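Local coordinates for hypothetical glycoside hydrolase (Parabacteroides distasonis, PDB 3TAW), which is of unknown function but belongs to a glycoside hydrolase-like family whose members fold as a five-bladed beta-propeller, at residues 63-68 and 99-104; 231-236 and 258-263; 266-271 and 276-281. All coordinates share one frame; numbering follows the deposited sequence.

Contact 1 (63-68 and 99-104); sequences VVMYRA and KPAFYP. With EDO (1,2-ethanediol), chain N; ACT (acetate ion), chain E.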
loop_
_atom_site.group_PDB
_atom_site.type_symbol
_atom_site.label_atom_id
_atom_site.label_comp_id
_atom_site.label_asym_id
_atom_site.label_seq_id
_atom_site.Cartn_x
_atom_site.Cartn_y
_atom_site.Cartn_z
ATOM N N VAL A 63 -6.511 -9.045 -9.432
ATOM C CA VAL A 63 -7.319 -7.819 -9.345
ATOM C C VAL A 63 -6.410 -6.721 -8.844
ATOM O O VAL A 63 -5.759 -6.863 -7.815
ATOM C CB VAL A 63 -8.559 -7.989 -8.438
ATOM C CG1 VAL A 63 -9.296 -6.635 -8.239
ATOM C CG2 VAL A 63 -9.502 -9.085 -9.015
ATOM N N VAL A 64 -6.360 -5.619 -9.578
ATOM C CA VAL A 64 -5.679 -4.429 -9.115
ATOM C C VAL A 64 -6.747 -3.404 -8.828
ATOM O O VAL A 64 -7.569 -3.093 -9.712
ATOM C CB VAL A 64 -4.684 -3.910 -10.139
ATOM C CG1 VAL A 64 -4.251 -2.454 -9.802
ATOM C CG2 VAL A 64 -3.462 -4.851 -10.190
HETATM N N MSE A 65 -6.714 -2.855 -7.615
HETATM C CA MSE A 65 -7.582 -1.744 -7.246
HETATM C C MSE A 65 -6.708 -0.500 -7.144
HETATM O O MSE A 65 -5.992 -0.285 -6.167
HETATM C CB MSE A 65 -8.364 -2.058 -5.959
HETATM C CG MSE A 65 -9.351 -3.188 -6.179
HETATM SE SE MSE A 65 -10.559 -3.473 -4.676
HETATM C CE MSE A 65 -11.513 -1.811 -4.540
ATOM N N TYR A 66 -6.736 0.295 -8.197
ATOM C CA TYR A 66 -5.829 1.439 -8.308
ATOM C C TYR A 66 -6.427 2.698 -7.707
ATOM O O TYR A 66 -7.648 2.914 -7.721
ATOM C CB TYR A 66 -5.411 1.653 -9.755
ATOM C CG TYR A 66 -6.544 1.783 -10.755
ATOM C CD1 TYR A 66 -7.103 0.660 -11.361
ATOM C CD2 TYR A 66 -7.036 3.027 -11.123
ATOM C CE1 TYR A 66 -8.137 0.768 -12.316
ATOM C CE2 TYR A 66 -8.045 3.156 -12.051
ATOM C CZ TYR A 66 -8.613 2.005 -12.649
ATOM O OH TYR A 66 -9.598 2.115 -13.591
ATOM N N ARG A 67 -5.555 3.537 -7.158
ATOM C CA ARG A 67 -5.963 4.834 -6.673
ATOM C C ARG A 67 -6.165 5.730 -7.869
ATOM O O ARG A 67 -5.242 5.937 -8.631
ATOM C CB ARG A 67 -4.910 5.437 -5.749
ATOM C CG ARG A 67 -5.316 6.806 -5.205
ATOM C CD ARG A 67 -4.218 7.404 -4.334
ATOM N NE ARG A 67 -4.437 8.813 -4.055
ATOM C CZ ARG A 67 -3.632 9.580 -3.315
ATOM N NH1 ARG A 67 -2.546 9.076 -2.733
ATOM N NH2 ARG A 67 -3.920 10.864 -3.150
ATOM N N ALA A 68 -7.382 6.241 -8.048
ATOM C CA ALA A 68 -7.693 7.105 -9.177
ATOM C C ALA A 68 -8.059 8.484 -8.650
ATOM O O ALA A 68 -8.809 8.607 -7.694
ATOM C CB ALA A 68 -8.865 6.548 -9.986
ATOM N N LYS A 99 -17.020 1.884 -13.500
ATOM C CA LYS A 99 -17.419 2.430 -12.209
ATOM C C LYS A 99 -16.358 2.079 -11.161
ATOM O O LYS A 99 -15.959 0.937 -11.076
ATOM C CB LYS A 99 -18.756 1.821 -11.777
ATOM C CG LYS A 99 -19.468 2.576 -10.711
ATOM C CD LYS A 99 -20.740 1.858 -10.264
ATOM C CE LYS A 99 -20.434 0.744 -9.291
ATOM N NZ LYS A 99 -19.848 1.343 -8.059
ATOM N N PRO A 100 -15.932 3.058 -10.344
ATOM C CA PRO A 100 -15.049 2.697 -9.236
ATOM C C PRO A 100 -15.729 1.712 -8.266
ATOM O O PRO A 100 -16.960 1.739 -8.081
ATOM C CB PRO A 100 -14.735 4.037 -8.565
ATOM C CG PRO A 100 -15.956 4.902 -8.895
ATOM C CD PRO A 100 -16.401 4.461 -10.270
ATOM N N ALA A 101 -14.925 0.836 -7.666
ATOM C CA ALA A 101 -15.448 -0.174 -6.734
ATOM C C ALA A 101 -15.454 0.293 -5.272
ATOM O O ALA A 101 -16.117 -0.329 -4.430
ATOM C CB ALA A 101 -14.651 -1.465 -6.866
ATOM N N PHE A 102 -14.736 1.374 -4.990
ATOM C CA PHE A 102 -14.646 1.941 -3.633
ATOM C C PHE A 102 -14.472 3.443 -3.733
ATOM O O PHE A 102 -13.729 3.935 -4.589
ATOM C CB PHE A 102 -13.474 1.295 -2.897
ATOM C CG PHE A 102 -13.570 1.375 -1.409
ATOM C CD1 PHE A 102 -14.340 0.471 -0.704
ATOM C CD2 PHE A 102 -12.867 2.336 -0.701
ATOM C CE1 PHE A 102 -14.437 0.530 0.680
ATOM C CE2 PHE A 102 -12.963 2.405 0.690
ATOM C CZ PHE A 102 -13.726 1.485 1.384
ATOM N N TYR A 103 -15.221 4.176 -2.915
ATOM C CA TYR A 103 -15.314 5.631 -3.067
ATOM C C TYR A 103 -16.017 6.252 -1.869
ATOM O O TYR A 103 -16.730 5.562 -1.129
ATOM C CB TYR A 103 -16.098 5.972 -4.361
ATOM C CG TYR A 103 -17.331 5.141 -4.517
ATOM C CD1 TYR A 103 -18.517 5.514 -3.920
ATOM C CD2 TYR A 103 -17.293 3.933 -5.231
ATOM C CE1 TYR A 103 -19.663 4.731 -4.042
ATOM C CE2 TYR A 103 -18.401 3.149 -5.350
ATOM C CZ TYR A 103 -19.598 3.552 -4.746
ATOM O OH TYR A 103 -20.725 2.768 -4.844
ATOM N N PRO A 104 -15.809 7.563 -1.663
ATOM C CA PRO A 104 -16.522 8.244 -0.598
ATOM C C PRO A 104 -18.006 8.386 -0.977
ATOM O O PRO A 104 -18.344 8.445 -2.170
ATOM C CB PRO A 104 -15.838 9.612 -0.542
ATOM C CG PRO A 104 -15.380 9.855 -1.944
ATOM C CD PRO A 104 -14.946 8.486 -2.429
HETATM C C1 EDO N . -18.699 1.426 -2.145
HETATM O O1 EDO N . -18.440 0.285 -1.331
HETATM C C2 EDO N . -18.312 2.651 -1.345
HETATM O O2 EDO N . -16.893 2.673 -1.135
HETATM C C ACT E . -23.582 4.573 -4.602
HETATM O O ACT E . -23.174 4.778 -5.784
HETATM O OXT ACT E . -23.014 3.661 -3.930
HETATM C CH3 ACT E . -24.698 5.377 -3.995
#
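With CG anti to the carbonyl carbon (chi1 -66°) and a bend at chi3 (61°), selenomethionine M65 turns its methyl end toward the chain at A101 and F102. The setting is one antiparallel blade of a beta-propeller: M65 belongs to strand 61-69, while A101 and F102 both face L83 in a classic beta bulge, beyond the blade's short last strand, 95-96. The methyl CE does all the touching, lying 3.9 Å from A101 CB and 4.0 Å from F102 CB, so the contact is a small apolar one with no hydrogen bond across it. F102 offers M65 only its CB. Its CG stands anti to the backbone N (chi1 -158°), and the ring leads away from M65, meeting Y135 and W156 edge-to-face and K158 as a cation-pi partner. The bulged chain thereby joins this blade to the next one, which begins at strand 117-125. A 1,2-ethanediol molecule, probably from the crystallisation liquor, lies against one face of the F102 ring and one face of the Y103 ring. Its O2 sits over the F102 ring toward the rim, 3.4 Å from F102 CD1, accepts from Y103 N at 2.9 Å and donates to Y103 O at 2.9 Å.

Contact 2 (231-236 and 258-263); sequences KLFSPR and IVLLYN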
loop_
_atom_site.group_PDB
_atom_site.type_symbol
_atom_site.label_atom_id
_atom_site.label_comp_id
_atom_site.label_asym_id
_atom_site.label_seq_id
_atom_site.Cartn_x
_atom_site.Cartn_y
_atom_site.Cartn_z
ATOM N N LYS A 231 8.470 2.932 17.625
ATOM C CA LYS A 231 9.110 2.975 16.315
ATOM C C LYS A 231 9.943 1.724 16.095
ATOM O O LYS A 231 10.997 1.569 16.698
ATOM C CB LYS A 231 9.987 4.224 16.206
ATOM C CG LYS A 231 9.197 5.533 16.211
ATOM C CD LYS A 231 10.156 6.718 16.358
ATOM C CE LYS A 231 9.436 7.982 16.778
ATOM N NZ LYS A 231 10.421 9.081 17.048
ATOM N N LEU A 232 9.477 0.816 15.237
ATOM C CA LEU A 232 10.245 -0.406 14.934
ATOM C C LEU A 232 11.519 -0.104 14.149
ATOM O O LEU A 232 12.585 -0.705 14.385
ATOM C CB LEU A 232 9.366 -1.395 14.148
ATOM C CG LEU A 232 8.423 -2.249 15.005
ATOM C CD1 LEU A 232 7.443 -1.441 15.820
ATOM C CD2 LEU A 232 7.666 -3.254 14.095
ATOM N N PHE A 233 11.409 0.824 13.205
ATOM C CA PHE A 233 12.572 1.459 12.622
ATOM C C PHE A 233 12.169 2.794 12.014
ATOM O O PHE A 233 10.981 3.167 12.022
ATOM C CB PHE A 233 13.382 0.557 11.666
ATOM C CG PHE A 233 12.715 0.202 10.345
ATOM C CD1 PHE A 233 12.822 1.030 9.225
ATOM C CD2 PHE A 233 12.068 -1.020 10.186
ATOM C CE1 PHE A 233 12.275 0.659 8.006
ATOM C CE2 PHE A 233 11.504 -1.381 8.957
ATOM C CZ PHE A 233 11.602 -0.550 7.873
ATOM N N SER A 234 13.181 3.547 11.598
ATOM C CA SER A 234 12.993 4.941 11.252
ATOM C C SER A 234 13.888 5.317 10.077
ATOM O O SER A 234 14.844 4.593 9.741
ATOM C CB SER A 234 13.373 5.823 12.447
ATOM O OG SER A 234 12.616 5.540 13.603
ATOM N N PRO A 235 13.609 6.471 9.467
ATOM C CA PRO A 235 14.516 6.994 8.465
ATOM C C PRO A 235 15.927 7.167 9.011
ATOM O O PRO A 235 16.102 7.412 10.187
ATOM C CB PRO A 235 13.896 8.341 8.104
ATOM C CG PRO A 235 12.430 8.170 8.434
ATOM C CD PRO A 235 12.441 7.352 9.666
ATOM N N ARG A 236 16.908 6.991 8.149
ATOM C CA ARG A 236 18.298 6.907 8.579
ATOM C C ARG A 236 19.240 7.692 7.681
ATOM O O ARG A 236 19.163 7.634 6.449
ATOM C CB ARG A 236 18.726 5.452 8.663
ATOM C CG ARG A 236 18.490 4.694 7.429
ATOM C CD ARG A 236 18.919 3.259 7.473
ATOM N NE ARG A 236 18.547 2.658 6.195
ATOM C CZ ARG A 236 18.912 1.457 5.750
ATOM N NH1 ARG A 236 19.683 0.635 6.482
ATOM N NH2 ARG A 236 18.473 1.072 4.556
ATOM N N ILE A 258 9.778 -12.250 8.748
ATOM C CA ILE A 258 8.666 -11.530 8.134
ATOM C C ILE A 258 9.256 -10.468 7.219
ATOM O O ILE A 258 9.989 -9.588 7.666
ATOM C CB ILE A 258 7.724 -10.919 9.176
ATOM C CG1 ILE A 258 7.135 -12.003 10.088
ATOM C CG2 ILE A 258 6.600 -10.128 8.483
ATOM C CD1 ILE A 258 6.526 -11.473 11.389
ATOM N N VAL A 259 8.972 -10.586 5.930
ATOM C CA VAL A 259 9.509 -9.682 4.931
ATOM C C VAL A 259 8.545 -8.513 4.737
ATOM O O VAL A 259 7.372 -8.723 4.453
ATOM C CB VAL A 259 9.724 -10.404 3.579
ATOM C CG1 VAL A 259 10.300 -9.436 2.548
ATOM C CG2 VAL A 259 10.657 -11.622 3.763
ATOM N N LEU A 260 9.060 -7.290 4.885
ATOM C CA LEU A 260 8.280 -6.078 4.672
ATOM C C LEU A 260 8.878 -5.264 3.540
ATOM O O LEU A 260 10.003 -4.796 3.646
ATOM C CB LEU A 260 8.233 -5.237 5.949
ATOM C CG LEU A 260 7.549 -3.871 5.872
ATOM C CD1 LEU A 260 6.017 -4.063 5.631
ATOM C CD2 LEU A 260 7.855 -2.963 7.130
ATOM N N LEU A 261 8.135 -5.125 2.444
ATOM C CA LEU A 261 8.485 -4.197 1.393
ATOM C C LEU A 261 7.981 -2.811 1.799
ATOM O O LEU A 261 6.851 -2.652 2.264
ATOM C CB LEU A 261 7.870 -4.618 0.052
ATOM C CG LEU A 261 8.615 -5.650 -0.799
ATOM C CD1 LEU A 261 8.839 -6.989 -0.065
ATOM C CD2 LEU A 261 7.920 -5.932 -2.140
ATOM N N TYR A 262 8.836 -1.811 1.633
ATOM C CA TYR A 262 8.485 -0.444 2.032
ATOM C C TYR A 262 9.122 0.556 1.082
ATOM O O TYR A 262 9.959 0.198 0.242
ATOM C CB TYR A 262 8.863 -0.217 3.501
ATOM C CG TYR A 262 10.341 -0.071 3.772
ATOM C CD1 TYR A 262 11.146 -1.191 4.011
ATOM C CD2 TYR A 262 10.952 1.185 3.805
ATOM C CE1 TYR A 262 12.478 -1.062 4.257
ATOM C CE2 TYR A 262 12.304 1.319 4.063
ATOM C CZ TYR A 262 13.067 0.189 4.289
ATOM O OH TYR A 262 14.402 0.294 4.543
ATOM N N ASN A 263 8.695 1.799 1.219
ATOM C CA ASN A 263 9.059 2.901 0.360
ATOM C C ASN A 263 9.874 3.936 1.121
ATOM O O ASN A 263 9.421 4.467 2.135
ATOM C CB ASN A 263 7.774 3.509 -0.168
ATOM C CG ASN A 263 6.975 2.500 -0.986
ATOM O OD1 ASN A 263 7.412 2.120 -2.074
ATOM N ND2 ASN A 263 5.832 2.029 -0.454
#
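The hydroxyl oxygen of Y262 is the polar centre here: it is hydrogen-bonded to D241 OD2 and receives a weak bond from R299 NE. R236 NH2 lies near Y262 OH, at 4.1 Å, too far for a hydrogen bond. D241 also takes R236 NE in a salt bridge through OD1, so one carboxylate bridges the two segments and would help offset the positive charge of the neighbouring arginines R236 and R299. In the beta-propeller, Y262 belongs to strand 257-265, and segment 231-236 is a loop whose L232 and F233 both face V208, a classic beta bulge that ties the loop to the chain entering strand 209-213.

Next to this polar end lies an aromatic pair. F233 and Y262 approach from opposite directions, each with CG in the cramped slot between backbone N and carbonyl carbon (chi1 69° for F233 and 74° for Y262), and this sends both rings into the space between loop and strand. They form a T-shaped (edge-to-face) stack, F233 giving the edge and Y262 the face, with centroids 5.1 Å apart and planes at 64°. The leading edge of F233 is its CE1-CZ side: CZ comes within 3.8 Å of Y262 CE1, while CE1 lies 3.8 Å from Y262 CZ, shifting the contact off the ring centre toward the hydroxyl side. The stack is buried, and F233 also packs on T245, A286 and F288, so its ring touches three neighbouring strands of one blade, 244-254, 257-265 and 281-288. R236 stretches straight from CG to NE and crosses Y262 at about a right angle. L260 CD2 adds a looser apolar touch, 4.4 Å from F233 CE2.

Contact 3 (266-271 and 276-281); sequences NEPGEK and YPANSY. With EDO (1,2-ethanediol), chain R.
N266 is held to the returning chain by its backbone. Its N-H gives a bond to S280 O at 2.9 Å (159° at the hydrogen), and its own carbonyl O accepts from N279 N, also at 2.9 Å but more bent (138°). Its side chain adds a weak third link: with CG anti to the backbone N (chi1 -161°), the carboxamide extends alongside the opposite chain and ND2 reaches P277 O at 3.4 Å. The stronger partner of that ND2 is D273 O, inside the same loop.

Two residues on, P268 closes the outer end of the contact. Its CB meets A278 CB at 3.9 Å, and its CG lies 3.5 Å from N279 OD1, the proline ring and the asparagine carboxamide passing obliquely.

What presents these groups is a type II beta turn from P277 to S280, in which N279 takes the positive phi of the third position. P277 O closes the turn, accepting from S280 N at 3.2 Å and from S280 OG at 2.8 Å, both donors coming from the same face of its carbonyl plane. Farther out, N279 O is hydrogen-bonded to Y317 OH, while E267 N and E267 OE1 bond to S242 and Q243, so each limb of the loop has its own hold on the body of the propeller.

The loop that joins strands 257-265 and 281-288 is therefore pinched at its base mainly by main-chain hydrogen bonds: the buried N266 has both its amide N and its carbonyl O satisfied across the gap, and the apolar part is a single proline-alanine touch.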
loop_
_atom_site.group_PDB
_atom_site.type_symbol
_atom_site.label_atom_id
_atom_site.label_comp_id
_atom_site.label_asym_id
_atom_site.label_seq_id
_atom_site.Cartn_x
_atom_site.Cartn_y
_atom_site.Cartn_z
ATOM N N ASN A 266 14.218 9.757 -0.162
ATOM C CA ASN A 266 15.612 10.205 -0.029
ATOM C C ASN A 266 15.730 11.669 0.389
ATOM O O ASN A 266 15.230 12.574 -0.264
ATOM C CB ASN A 266 16.350 9.947 -1.348
ATOM C CG ASN A 266 17.867 9.932 -1.215
ATOM O OD1 ASN A 266 18.419 9.624 -0.157
ATOM N ND2 ASN A 266 18.551 10.233 -2.320
ATOM N N GLU A 267 16.388 11.903 1.508
ATOM C CA GLU A 267 16.699 13.265 1.927
ATOM C C GLU A 267 17.627 13.893 0.884
ATOM O O GLU A 267 18.580 13.249 0.430
ATOM C CB GLU A 267 17.367 13.231 3.314
ATOM C CG GLU A 267 17.555 14.595 3.967
ATOM C CD GLU A 267 16.264 15.331 4.266
ATOM O OE1 GLU A 267 15.262 14.709 4.625
ATOM O OE2 GLU A 267 16.249 16.569 4.188
ATOM N N PRO A 268 17.364 15.150 0.488
ATOM C CA PRO A 268 18.338 15.789 -0.395
ATOM C C PRO A 268 19.707 15.959 0.282
ATOM O O PRO A 268 19.767 16.161 1.501
ATOM C CB PRO A 268 17.731 17.174 -0.663
ATOM C CG PRO A 268 16.268 17.039 -0.368
ATOM C CD PRO A 268 16.196 16.015 0.746
ATOM N N GLY A 269 20.772 15.872 -0.505
ATOM C CA GLY A 269 22.097 16.278 -0.040
ATOM C C GLY A 269 22.777 15.189 0.754
ATOM O O GLY A 269 22.423 14.016 0.656
ATOM N N GLU A 270 23.755 15.583 1.559
ATOM C CA GLU A 270 24.696 14.610 2.100
ATOM C C GLU A 270 24.121 13.703 3.169
ATOM O O GLU A 270 24.692 12.650 3.454
ATOM C CB GLU A 270 25.972 15.306 2.604
ATOM C CG GLU A 270 26.813 15.890 1.473
ATOM C CD GLU A 270 27.142 14.865 0.380
ATOM O OE1 GLU A 270 27.357 13.677 0.717
ATOM O OE2 GLU A 270 27.174 15.246 -0.816
ATOM N N LYS A 271 22.991 14.071 3.760
ATOM C CA LYS A 271 22.389 13.213 4.776
ATOM C C LYS A 271 21.434 12.175 4.169
ATOM O O LYS A 271 20.875 11.354 4.883
ATOM C CB LYS A 271 21.725 14.044 5.873
ATOM C CG LYS A 271 22.734 14.804 6.749
ATOM C CD LYS A 271 23.964 13.951 7.098
ATOM C CE LYS A 271 24.922 14.702 8.022
ATOM N NZ LYS A 271 26.034 13.854 8.558
ATOM N N TYR A 276 21.072 8.288 -5.313
ATOM C CA TYR A 276 19.679 8.341 -5.755
ATOM C C TYR A 276 19.168 9.772 -5.802
ATOM O O TYR A 276 19.615 10.628 -5.052
ATOM C CB TYR A 276 18.790 7.440 -4.857
ATOM C CG TYR A 276 19.369 6.066 -4.784
ATOM C CD1 TYR A 276 19.151 5.141 -5.802
ATOM C CD2 TYR A 276 20.223 5.710 -3.746
ATOM C CE1 TYR A 276 19.737 3.884 -5.758
ATOM C CE2 TYR A 276 20.806 4.467 -3.703
ATOM C CZ TYR A 276 20.560 3.570 -4.707
ATOM O OH TYR A 276 21.181 2.353 -4.642
ATOM N N PRO A 277 18.203 10.048 -6.695
ATOM C CA PRO A 277 17.736 11.429 -6.790
ATOM C C PRO A 277 17.143 11.968 -5.478
ATOM O O PRO A 277 16.463 11.250 -4.745
ATOM C CB PRO A 277 16.671 11.354 -7.891
ATOM C CG PRO A 277 17.133 10.203 -8.744
ATOM C CD PRO A 277 17.637 9.200 -7.760
ATOM N N ALA A 278 17.427 13.229 -5.196
ATOM C CA ALA A 278 16.853 13.926 -4.060
ATOM C C ALA A 278 15.338 13.823 -4.069
ATOM O O ALA A 278 14.734 13.983 -5.120
ATOM C CB ALA A 278 17.279 15.409 -4.105
ATOM N N ASN A 279 14.755 13.547 -2.903
ATOM C CA ASN A 279 13.308 13.470 -2.677
ATOM C C ASN A 279 12.596 12.306 -3.367
ATOM O O ASN A 279 11.386 12.180 -3.271
ATOM C CB ASN A 279 12.631 14.803 -3.025
ATOM C CG ASN A 279 13.039 15.924 -2.095
ATOM O OD1 ASN A 279 13.050 15.750 -0.867
ATOM N ND2 ASN A 279 13.362 17.111 -2.670
ATOM N N SER A 280 13.339 11.439 -4.051
ATOM C CA SER A 280 12.686 10.328 -4.756
ATOM C C SER A 280 12.307 9.233 -3.778
ATOM O O SER A 280 12.945 9.086 -2.729
ATOM C CB SER A 280 13.571 9.780 -5.879
ATOM O OG SER A 280 14.719 9.092 -5.393
ATOM N N TYR A 281 11.275 8.467 -4.133
ATOM C CA TYR A 281 10.900 7.270 -3.377
ATOM C C TYR A 281 11.405 6.027 -4.107
ATOM O O TYR A 281 10.973 5.735 -5.246
ATOM C CB TYR A 281 9.387 7.175 -3.219
ATOM C CG TYR A 281 8.685 8.148 -2.289
ATOM C CD1 TYR A 281 8.631 9.508 -2.567
ATOM C CD2 TYR A 281 7.971 7.686 -1.190
ATOM C CE1 TYR A 281 7.935 10.395 -1.740
ATOM C CE2 TYR A 281 7.278 8.550 -0.364
ATOM C CZ TYR A 281 7.238 9.898 -0.649
ATOM O OH TYR A 281 6.529 10.741 0.158
HETATM C C1 EDO R . 26.899 17.108 10.943
HETATM O O1 EDO R . 25.750 16.815 10.144
HETATM C C2 EDO R . 27.619 15.800 11.237
HETATM O O2 EDO R . 27.742 15.008 10.048
#

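Following the chain from the N terminus, contact 1 comes first, bringing the loop after strand 95-96 back over strand 61-69 and enclosing 30 residues of an early blade. Contact 2 then closes a span of 21 residues, from the loop after strand 220-221 to strand 257-265. That strand runs straight on into contact 3, which pinches the connection to strand 281-288 with four residues between its segments. The three follow in series; none nests in or crosses another. Contacts 1 and 2 lie on opposite sides of the chain's centre, their own centres about 27 Å apart, whereas contacts 2 and 3, with centres about 17 Å apart, serve the same late blade.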